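Local coordinates for RimK-related lysine biosynthesis protein (Thermococcus kodakarensis, PDB 5K2M) that probably attaches alpha-aminoadipate, and glutamate in a second pathway, to the amino-group carrier protein LysW at the expense of ATP, serving lysine and ornithine biosynthesis, at residues R173-I177 with N243-F248; A80-L84 with K122-G126; A16-A21 with D258-V264. Residues are numbered along the deposited sequence.

Contact 1 of 3, residues R173-I177 with N243-F248; sequences RSYVI and NPNMEF. With MG (magnesium ion), chain R; PO4 (phosphate ion), chain P.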
loop_
_atom_site.group_PDB
_atom_site.type_symbol
_atom_site.label_atom_id
_atom_site.label_comp_id
_atom_site.label_asym_id
_atom_site.label_seq_id
_atom_site.Cartn_x
_atom_site.Cartn_y
_atom_site.Cartn_z
ATOM N N ARG A 173 52.012 20.942 22.937
ATOM C CA ARG A 173 50.683 21.174 22.442
ATOM C C ARG A 173 50.687 22.462 21.633
ATOM O O ARG A 173 50.931 23.524 22.185
ATOM C CB ARG A 173 49.733 21.279 23.627
ATOM C CG ARG A 173 48.376 21.840 23.278
ATOM C CD ARG A 173 47.645 20.955 22.279
ATOM N NE ARG A 173 46.229 21.002 22.610
ATOM C CZ ARG A 173 45.460 19.983 22.969
ATOM N NH1 ARG A 173 45.893 18.730 23.014
ATOM N NH2 ARG A 173 44.194 20.244 23.236
ATOM N N SER A 174 50.411 22.363 20.334
ATOM C CA SER A 174 50.366 23.529 19.461
ATOM C C SER A 174 48.987 23.703 18.837
ATOM O O SER A 174 48.153 22.794 18.872
ATOM C CB SER A 174 51.428 23.428 18.365
ATOM O OG SER A 174 51.176 22.324 17.515
ATOM N N TYR A 175 48.755 24.884 18.271
ATOM C CA TYR A 175 47.458 25.250 17.727
ATOM C C TYR A 175 47.644 25.840 16.346
ATOM O O TYR A 175 48.493 26.705 16.159
ATOM C CB TYR A 175 46.777 26.255 18.651
ATOM C CG TYR A 175 46.474 25.704 20.019
ATOM C CD1 TYR A 175 47.445 25.701 21.024
ATOM C CD2 TYR A 175 45.222 25.176 20.308
ATOM C CE1 TYR A 175 47.170 25.186 22.280
ATOM C CE2 TYR A 175 44.937 24.656 21.560
ATOM C CZ TYR A 175 45.909 24.660 22.537
ATOM O OH TYR A 175 45.606 24.146 23.765
ATOM N N VAL A 176 46.866 25.340 15.389
ATOM C CA VAL A 176 46.845 25.828 14.030
ATOM C C VAL A 176 45.397 25.983 13.608
ATOM O O VAL A 176 44.608 25.027 13.645
ATOM C CB VAL A 176 47.559 24.878 13.053
ATOM C CG1 VAL A 176 47.498 25.417 11.624
ATOM C CG2 VAL A 176 49.012 24.693 13.463
ATOM N N ILE A 177 45.063 27.205 13.203
ATOM C CA ILE A 177 43.699 27.587 12.870
ATOM C C ILE A 177 43.715 28.146 11.451
ATOM O O ILE A 177 44.342 29.166 11.199
ATOM C CB ILE A 177 43.158 28.611 13.880
ATOM C CG1 ILE A 177 43.078 27.942 15.262
ATOM C CG2 ILE A 177 41.799 29.138 13.428
ATOM C CD1 ILE A 177 42.487 28.779 16.383
ATOM N N ASN A 243 43.368 17.223 17.606
ATOM C CA ASN A 243 42.130 17.309 18.395
ATOM C C ASN A 243 41.200 18.380 17.838
ATOM O O ASN A 243 41.583 19.544 17.799
ATOM C CB ASN A 243 42.466 17.665 19.830
ATOM C CG ASN A 243 43.243 16.581 20.535
ATOM O OD1 ASN A 243 42.662 15.603 21.028
ATOM N ND2 ASN A 243 44.567 16.753 20.619
ATOM N N PRO A 244 39.982 18.001 17.405
ATOM C CA PRO A 244 39.054 18.947 16.775
ATOM C C PRO A 244 38.099 19.738 17.686
ATOM O O PRO A 244 37.304 20.523 17.171
ATOM C CB PRO A 244 38.257 18.050 15.833
ATOM C CG PRO A 244 38.191 16.750 16.549
ATOM C CD PRO A 244 39.477 16.617 17.329
ATOM N N ASN A 245 38.143 19.552 18.999
ATOM C CA ASN A 245 37.393 20.433 19.915
ATOM C C ASN A 245 38.342 20.978 20.963
ATOM O O ASN A 245 38.217 20.703 22.150
ATOM C CB ASN A 245 36.205 19.713 20.578
ATOM C CG ASN A 245 35.232 20.685 21.290
ATOM O OD1 ASN A 245 35.341 21.914 21.182
ATOM N ND2 ASN A 245 34.271 20.121 22.022
ATOM N N MET A 246 39.306 21.748 20.492
ATOM C CA MET A 246 40.410 22.241 21.320
ATOM C C MET A 246 40.003 22.877 22.657
ATOM O O MET A 246 39.115 23.731 22.720
ATOM C CB MET A 246 41.234 23.246 20.512
ATOM C CG MET A 246 40.452 24.450 20.003
ATOM S SD MET A 246 41.461 25.685 19.155
ATOM C CE MET A 246 42.186 24.684 17.873
ATOM N N GLU A 247 40.653 22.455 23.731
ATOM C CA GLU A 247 40.684 23.263 24.943
ATOM C C GLU A 247 41.970 24.076 24.897
ATOM O O GLU A 247 42.959 23.665 24.272
ATOM C CB GLU A 247 40.585 22.397 26.208
ATOM C CG GLU A 247 39.158 21.961 26.560
ATOM C CD GLU A 247 39.110 21.031 27.762
ATOM O OE1 GLU A 247 39.751 19.974 27.706
ATOM O OE2 GLU A 247 38.431 21.342 28.765
ATOM N N PHE A 248 41.951 25.247 25.527
ATOM C CA PHE A 248 43.070 26.182 25.423
ATOM C C PHE A 248 43.220 27.193 26.559
ATOM O O PHE A 248 44.085 28.071 26.479
ATOM C CB PHE A 248 42.988 26.928 24.075
ATOM C CG PHE A 248 41.687 27.650 23.847
ATOM C CD1 PHE A 248 41.451 28.896 24.420
ATOM C CD2 PHE A 248 40.703 27.094 23.037
ATOM C CE1 PHE A 248 40.251 29.558 24.209
ATOM C CE2 PHE A 248 39.509 27.752 22.814
ATOM C CZ PHE A 248 39.277 28.984 23.400
HETATM MG MG MG R . 43.214 14.069 22.216
HETATM P P PO4 P . 43.734 15.979 24.493
HETATM O O1 PO4 P . 45.223 15.760 24.367
HETATM O O2 PO4 P . 43.310 16.104 25.949
HETATM O O3 PO4 P . 43.395 17.258 23.768
HETATM O O4 PO4 P . 42.984 14.819 23.911
HETATM O O HOH W 1 41.231 13.265 21.673
#
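A phosphate ion, probably from the crystallisation liquor, ties the two segments together: Arg173 NH1 donates to PO4 O3 (3.0 Å), Arg173 NH2 less certainly to the same PO4 O3 (3.1 Å), while PO4 O4 and Asn243 OD1 both bind the same magnesium (1.9 and 2.0 Å). Glu241 shares this metal and Asp229 forms a salt bridge with Arg173, a cluster of charges suited to the phosphate end of an ATP-grasp active site. Asparagine serves here because its carbonyl oxygen can coordinate the ion without adding charge. Farther along, Tyr175 OH donates to Glu247 O at 2.7 Å, giving a buried loop carbonyl a partner. Met246 lies at the edge of that ring in a Met-aromatic contact, its CE 3.9 Å from Tyr175 CD2 and 4.3 Å from Ile177 CG1. Strand 170-177 is flanked by strands 180-188 and 225-233 in its antiparallel sheet; the loop 243-248 leads from strand 236-243 into helix 249-255, with Phe248 at its N-cap, and helix 259-272 packs on Tyr175, Ile177 and Phe248.

Contact 2 of 3, residues A80-L84 with K122-G126; sequences AGDKL and KPVFG. With ADP (adenosine-5'-diphosphate), chain O.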
loop_
_atom_site.group_PDB
_atom_site.type_symbol
_atom_site.label_atom_id
_atom_site.label_comp_id
_atom_site.label_asym_id
_atom_site.label_seq_id
_atom_site.Cartn_x
_atom_site.Cartn_y
_atom_site.Cartn_z
ATOM N N ALA A 80 39.925 13.770 12.463
ATOM C CA ALA A 80 40.875 14.231 13.484
ATOM C C ALA A 80 40.607 13.593 14.855
ATOM O O ALA A 80 41.544 13.248 15.577
ATOM C CB ALA A 80 40.859 15.752 13.589
ATOM N N GLY A 81 39.331 13.409 15.199
ATOM C CA GLY A 81 38.952 12.885 16.520
ATOM C C GLY A 81 39.175 11.395 16.742
ATOM O O GLY A 81 38.986 10.899 17.844
ATOM N N ASP A 82 39.552 10.674 15.696
ATOM C CA ASP A 82 39.798 9.252 15.786
ATOM C C ASP A 82 41.287 9.008 15.664
ATOM O O ASP A 82 41.888 9.404 14.665
ATOM C CB ASP A 82 39.054 8.517 14.663
ATOM C CG ASP A 82 39.141 7.025 14.816
ATOM O OD1 ASP A 82 38.284 6.478 15.526
ATOM O OD2 ASP A 82 40.103 6.412 14.302
ATOM N N LYS A 83 41.892 8.361 16.658
ATOM C CA LYS A 83 43.341 8.171 16.641
ATOM C C LYS A 83 43.786 7.495 15.353
ATOM O O LYS A 83 44.776 7.892 14.760
ATOM C CB LYS A 83 43.820 7.351 17.847
ATOM C CG LYS A 83 43.647 8.018 19.204
ATOM C CD LYS A 83 44.480 9.278 19.305
ATOM C CE LYS A 83 44.698 9.706 20.752
ATOM N NZ LYS A 83 43.432 10.097 21.437
ATOM N N LEU A 84 43.029 6.500 14.901
ATOM C CA LEU A 84 43.453 5.667 13.785
ATOM C C LEU A 84 43.253 6.370 12.457
ATOM O O LEU A 84 44.161 6.402 11.647
ATOM C CB LEU A 84 42.724 4.318 13.811
ATOM C CG LEU A 84 43.118 3.244 12.802
ATOM C CD1 LEU A 84 44.621 3.186 12.582
ATOM C CD2 LEU A 84 42.640 1.883 13.268
ATOM N N LYS A 122 45.857 2.681 23.550
ATOM C CA LYS A 122 44.927 3.781 23.753
ATOM C C LYS A 122 43.695 3.592 22.893
ATOM O O LYS A 122 43.792 3.015 21.808
ATOM C CB LYS A 122 45.599 5.122 23.449
ATOM C CG LYS A 122 46.034 5.281 22.017
ATOM C CD LYS A 122 46.659 6.639 21.768
ATOM C CE LYS A 122 48.099 6.733 22.224
ATOM N NZ LYS A 122 48.783 7.941 21.657
ATOM N N PRO A 123 42.530 4.045 23.389
ATOM C CA PRO A 123 41.296 3.911 22.640
ATOM C C PRO A 123 41.252 4.936 21.516
ATOM O O PRO A 123 41.856 6.017 21.603
ATOM C CB PRO A 123 40.211 4.188 23.682
ATOM C CG PRO A 123 40.863 5.131 24.638
ATOM C CD PRO A 123 42.330 4.800 24.640
ATOM N N VAL A 124 40.530 4.580 20.475
ATOM C CA VAL A 124 40.559 5.331 19.241
ATOM C C VAL A 124 39.811 6.681 19.349
ATOM O O VAL A 124 40.146 7.648 18.665
ATOM C CB VAL A 124 40.052 4.400 18.110
ATOM C CG1 VAL A 124 38.523 4.350 18.048
ATOM C CG2 VAL A 124 40.665 4.788 16.797
ATOM N N PHE A 125 38.847 6.778 20.264
ATOM C CA PHE A 125 37.977 7.952 20.329
ATOM C C PHE A 125 38.168 8.789 21.587
ATOM O O PHE A 125 37.451 9.773 21.792
ATOM C CB PHE A 125 36.512 7.522 20.228
ATOM C CG PHE A 125 36.057 6.684 21.370
ATOM C CD1 PHE A 125 36.209 5.302 21.333
ATOM C CD2 PHE A 125 35.504 7.264 22.494
ATOM C CE1 PHE A 125 35.814 4.524 22.393
ATOM C CE2 PHE A 125 35.088 6.487 23.556
ATOM C CZ PHE A 125 35.241 5.116 23.510
ATOM N N GLY A 126 39.123 8.421 22.424
ATOM C CA GLY A 126 39.299 9.088 23.704
ATOM C C GLY A 126 39.953 10.461 23.654
ATOM O O GLY A 126 40.377 10.924 22.601
HETATM P PB ADP O . 44.465 11.839 24.416
HETATM O O1B ADP O . 45.205 13.060 24.888
HETATM O O2B ADP O . 43.787 11.060 25.518
HETATM O O3B ADP O . 43.535 12.054 23.249
HETATM P PA ADP O . 47.146 11.112 23.598
HETATM O O1A ADP O . 47.379 12.582 23.314
HETATM O O2A ADP O . 47.614 10.165 22.540
HETATM O O3A ADP O . 45.603 10.801 23.914
HETATM O "O5'" ADP O . 47.863 10.713 24.975
HETATM C "C5'" ADP O . 47.781 11.534 26.118
HETATM C "C4'" ADP O . 49.174 11.809 26.657
HETATM O "O4'" ADP O . 49.801 10.571 27.012
HETATM C "C3'" ADP O . 50.116 12.504 25.686
HETATM O "O3'" ADP O . 50.016 13.934 25.777
HETATM C "C2'" ADP O . 51.463 11.988 26.152
HETATM O "O2'" ADP O . 51.961 12.721 27.269
HETATM C "C1'" ADP O . 51.173 10.588 26.638
HETATM N N9 ADP O . 51.394 9.617 25.557
HETATM C C8 ADP O . 50.475 9.182 24.670
HETATM N N7 ADP O . 51.004 8.308 23.796
HETATM C C5 ADP O . 52.304 8.190 24.122
HETATM C C6 ADP O . 53.442 7.417 23.626
HETATM N N6 ADP O . 53.296 6.588 22.570
HETATM N N1 ADP O . 54.622 7.574 24.258
HETATM C C2 ADP O . 54.780 8.396 25.305
HETATM N N3 ADP O . 53.793 9.131 25.817
HETATM C C4 ADP O . 52.558 9.061 25.279
HETATM O O HOH W 2 40.983 10.403 19.848
HETATM O O HOH W 3 37.873 11.963 20.107
HETATM O O HOH W 4 43.167 7.811 22.960
#
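Lys83, with chi angles m, m, t and m, curls its chain round the loop 122-126: CG passes 3.6 Å from Pro123 O, CE lies 3.8 Å from Lys122 CD, and NZ ends 2.7 Å from ADP O3B, to which it donates a hydrogen bond. A lysine fits because its four methylenes can lie against the loop while the ammonium keeps several partners: besides ADP O3B, Lys83 NZ has water 2 (2.9 Å), water 4 (2.8 Å) and Glu241 within hydrogen-bonding reach, more acceptors than three protons can serve. Water 4 in turn donates to Pro123 O at 2.6 Å. Lys122, with chi1 p, chi2 t, chi3 p and chi4 t, brings its NZ to ADP O2A (2.7 Å) and ADP N7 (3.1 Å), so one amine spans alpha-phosphate and adenine, and Gln162 also accepts from it. Paired lysines gripping the nucleotide in this way belong to the ATP-grasp fold, in which ATP is held in a cleft between two lobes. The backbones are joined by Lys83 N to Val124 O at 2.8 Å, nearly straight. Val124, at chi1 82°, sets CG2 3.7 Å from Leu84 CB and only 3.0 Å from Asp82 OD2. Asp82 is the N-cap of helix 83-90; chi1 t turns OD2 back to accept weakly from Leu84 N (3.0 Å) and also from Phe85 N, while OD1 meets Tyr58 of the second subunit. At Gly126, a CB would be crowded by Pro123 CG, and its carbonyl oxygen lies 2.9 Å from water 2, which has more acceptors in reach than protons.

Contact 3 of 3, residues A16-A21 with D258-V264; sequences AIKERA and DMAGKLV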
loop_
_atom_site.group_PDB
_atom_site.type_symbol
_atom_site.label_atom_id
_atom_site.label_comp_id
_atom_site.label_asym_id
_atom_site.label_seq_id
_atom_site.Cartn_x
_atom_site.Cartn_y
_atom_site.Cartn_z
ATOM N N ALA A 16 34.928 32.797 26.383
ATOM C CA ALA A 16 35.823 33.622 25.583
ATOM C C ALA A 16 35.347 33.625 24.124
ATOM O O ALA A 16 35.310 34.670 23.473
ATOM C CB ALA A 16 37.256 33.113 25.689
ATOM N N ILE A 17 34.948 32.458 23.621
ATOM C CA ILE A 17 34.452 32.366 22.249
ATOM C C ILE A 17 33.229 33.263 22.087
ATOM O O ILE A 17 33.117 33.988 21.108
ATOM C CB ILE A 17 34.159 30.908 21.845
ATOM C CG1 ILE A 17 35.478 30.138 21.750
ATOM C CG2 ILE A 17 33.466 30.842 20.487
ATOM C CD1 ILE A 17 35.340 28.641 21.814
ATOM N N LYS A 18 32.335 33.228 23.072
ATOM C CA LYS A 18 31.120 34.022 23.050
ATOM C C LYS A 18 31.427 35.513 22.974
ATOM O O LYS A 18 30.847 36.218 22.154
ATOM C CB LYS A 18 30.283 33.720 24.292
ATOM C CG LYS A 18 29.106 34.660 24.498
ATOM C CD LYS A 18 28.218 34.150 25.621
ATOM C CE LYS A 18 26.874 34.854 25.662
ATOM N NZ LYS A 18 26.854 35.883 26.724
ATOM N N GLU A 19 32.338 35.981 23.828
ATOM C CA GLU A 19 32.743 37.391 23.832
ATOM C C GLU A 19 33.279 37.819 22.466
ATOM O O GLU A 19 32.860 38.846 21.937
ATOM C CB GLU A 19 33.795 37.667 24.919
ATOM C CG GLU A 19 34.094 39.150 25.162
ATOM C CD GLU A 19 35.079 39.759 24.167
ATOM O OE1 GLU A 19 34.872 40.920 23.727
ATOM O OE2 GLU A 19 36.070 39.088 23.814
ATOM N N ARG A 20 34.181 37.025 21.891
ATOM C CA ARG A 20 34.799 37.388 20.600
ATOM C C ARG A 20 33.765 37.388 19.484
ATOM O O ARG A 20 33.727 38.312 18.680
ATOM C CB ARG A 20 35.930 36.444 20.215
ATOM C CG ARG A 20 37.032 36.301 21.243
ATOM C CD ARG A 20 37.905 37.531 21.443
ATOM N NE ARG A 20 39.030 37.130 22.292
ATOM C CZ ARG A 20 38.945 36.863 23.603
ATOM N NH1 ARG A 20 37.801 37.015 24.277
ATOM N NH2 ARG A 20 40.031 36.459 24.259
ATOM N N ALA A 21 32.916 36.360 19.460
ATOM C CA ALA A 21 31.849 36.255 18.466
ATOM C C ALA A 21 30.987 37.506 18.470
ATOM O O ALA A 21 30.576 37.977 17.405
ATOM C CB ALA A 21 30.993 35.018 18.713
ATOM N N ASP A 258 45.426 34.502 21.564
ATOM C CA ASP A 258 43.981 34.630 21.633
ATOM C C ASP A 258 43.368 33.543 20.759
ATOM O O ASP A 258 42.954 33.797 19.631
ATOM C CB ASP A 258 43.541 36.033 21.191
ATOM C CG ASP A 258 42.044 36.251 21.356
ATOM O OD1 ASP A 258 41.414 35.511 22.139
ATOM O OD2 ASP A 258 41.483 37.149 20.704
ATOM N N MET A 259 43.310 32.331 21.301
ATOM C CA MET A 259 42.872 31.171 20.534
ATOM C C MET A 259 41.395 31.349 20.217
ATOM O O MET A 259 40.940 31.026 19.123
ATOM C CB MET A 259 43.053 29.862 21.308
ATOM C CG MET A 259 44.291 29.768 22.189
ATOM S SD MET A 259 45.779 29.316 21.308
ATOM C CE MET A 259 46.887 29.119 22.700
ATOM N N ALA A 260 40.651 31.838 21.201
ATOM C CA ALA A 260 39.228 32.081 21.042
ATOM C C ALA A 260 38.954 33.038 19.867
ATOM O O ALA A 260 38.172 32.728 18.958
ATOM C CB ALA A 260 38.657 32.633 22.339
ATOM N N GLY A 261 39.618 34.186 19.889
ATOM C CA GLY A 261 39.520 35.188 18.818
ATOM C C GLY A 261 39.861 34.665 17.433
ATOM O O GLY A 261 39.135 34.921 16.467
ATOM N N LYS A 262 40.965 33.930 17.339
ATOM C CA LYS A 262 41.374 33.314 16.081
ATOM C C LYS A 262 40.347 32.283 15.605
ATOM O O LYS A 262 40.082 32.170 14.408
ATOM C CB LYS A 262 42.746 32.657 16.236
ATOM C CG LYS A 262 43.888 33.627 16.504
ATOM C CD LYS A 262 44.298 34.310 15.220
ATOM C CE LYS A 262 45.338 35.382 15.451
ATOM N NZ LYS A 262 45.601 36.102 14.174
ATOM N N LEU A 263 39.773 31.534 16.544
ATOM C CA LEU A 263 38.770 30.539 16.215
ATOM C C LEU A 263 37.525 31.222 15.635
ATOM O O LEU A 263 36.956 30.760 14.643
ATOM C CB LEU A 263 38.416 29.709 17.458
ATOM C CG LEU A 263 37.310 28.659 17.348
ATOM C CD1 LEU A 263 37.740 27.533 16.431
ATOM C CD2 LEU A 263 36.954 28.110 18.718
ATOM N N VAL A 264 37.113 32.321 16.254
ATOM C CA VAL A 264 35.957 33.084 15.782
ATOM C C VAL A 264 36.227 33.753 14.422
ATOM O O VAL A 264 35.347 33.761 13.557
ATOM C CB VAL A 264 35.509 34.122 16.824
ATOM C CG1 VAL A 264 34.490 35.083 16.239
ATOM C CG2 VAL A 264 34.920 33.416 18.041
#
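Arg20 reaches across from helix 12-24 to the start of helix 259-272, where the carboxylate of Asp258 meets the NE-NH2 edge of its guanidinium: Arg20 NE donates to Asp258 OD2 at 2.9 Å and weakly to Asp258 OD1, also at 2.9 Å, and Arg20 NH2 donates to Asp258 OD1 at 2.7 Å. The remaining nitrogen, Arg20 NH1, is taken by Glu19 OE2 (2.7 Å), so one arginine joins two acids in a salt-bridge network. Asp258 does double duty. It is the N-cap of its helix, and Asp258 OD1 also accepts from Gly261 N at 3.2 Å, serving an amide that has no carbonyl one turn earlier within the helix. A side chain on Gly261 would run into Asp258 OD2, so glycine keeps the cap open and lets Arg20 CG come within 3.6 Å of Gly261 N. Helix 12-24 is the connection of a beta-alpha-beta crossover between the parallel strands 2-7 and 26-31, and the segments of the two helices cross at -52° with axes 8.4 Å apart. Alanines permit that approach: Ala16 CB and Ala260 CB are 3.7 Å apart, and Ala260 CB also lies over one face of the Arg20 guanidinium. Deeper in, where no polar group is needed, Ile17 CD1 touches Leu263 CD2 at 3.5 Å and Ile17 CG2 touches Val264 CG2 at 3.8 Å. Ile17 O, close to Val264 CG2, already accepts from Ala21 N (2.9 Å), just as Ala260 O accepts from Val264 N (2.9 Å).

Along the chain, contact 3 closes the longest loop, joining residues 16-21 to 258-264, and contacts 2 and 1 follow one another inside it. Contact 1 is the middle link. Its centre lies 15 Å from that of contact 2, which it touches where Pro244 packs on Gly81, and 13 Å from that of contact 3, where Phe248 and Tyr175 meet Met259 and Ile177 meets Lys262. Contacts 2 and 3, with centres 26 Å apart, do not touch. Contacts 1 and 2 each supply part of the ATP-grasp site for magnesium and ADP, whereas contact 3 fastens the C-terminal helix 259-272 to the helix beside the N-terminal parallel sheet, bringing the first and last helices of the chain together.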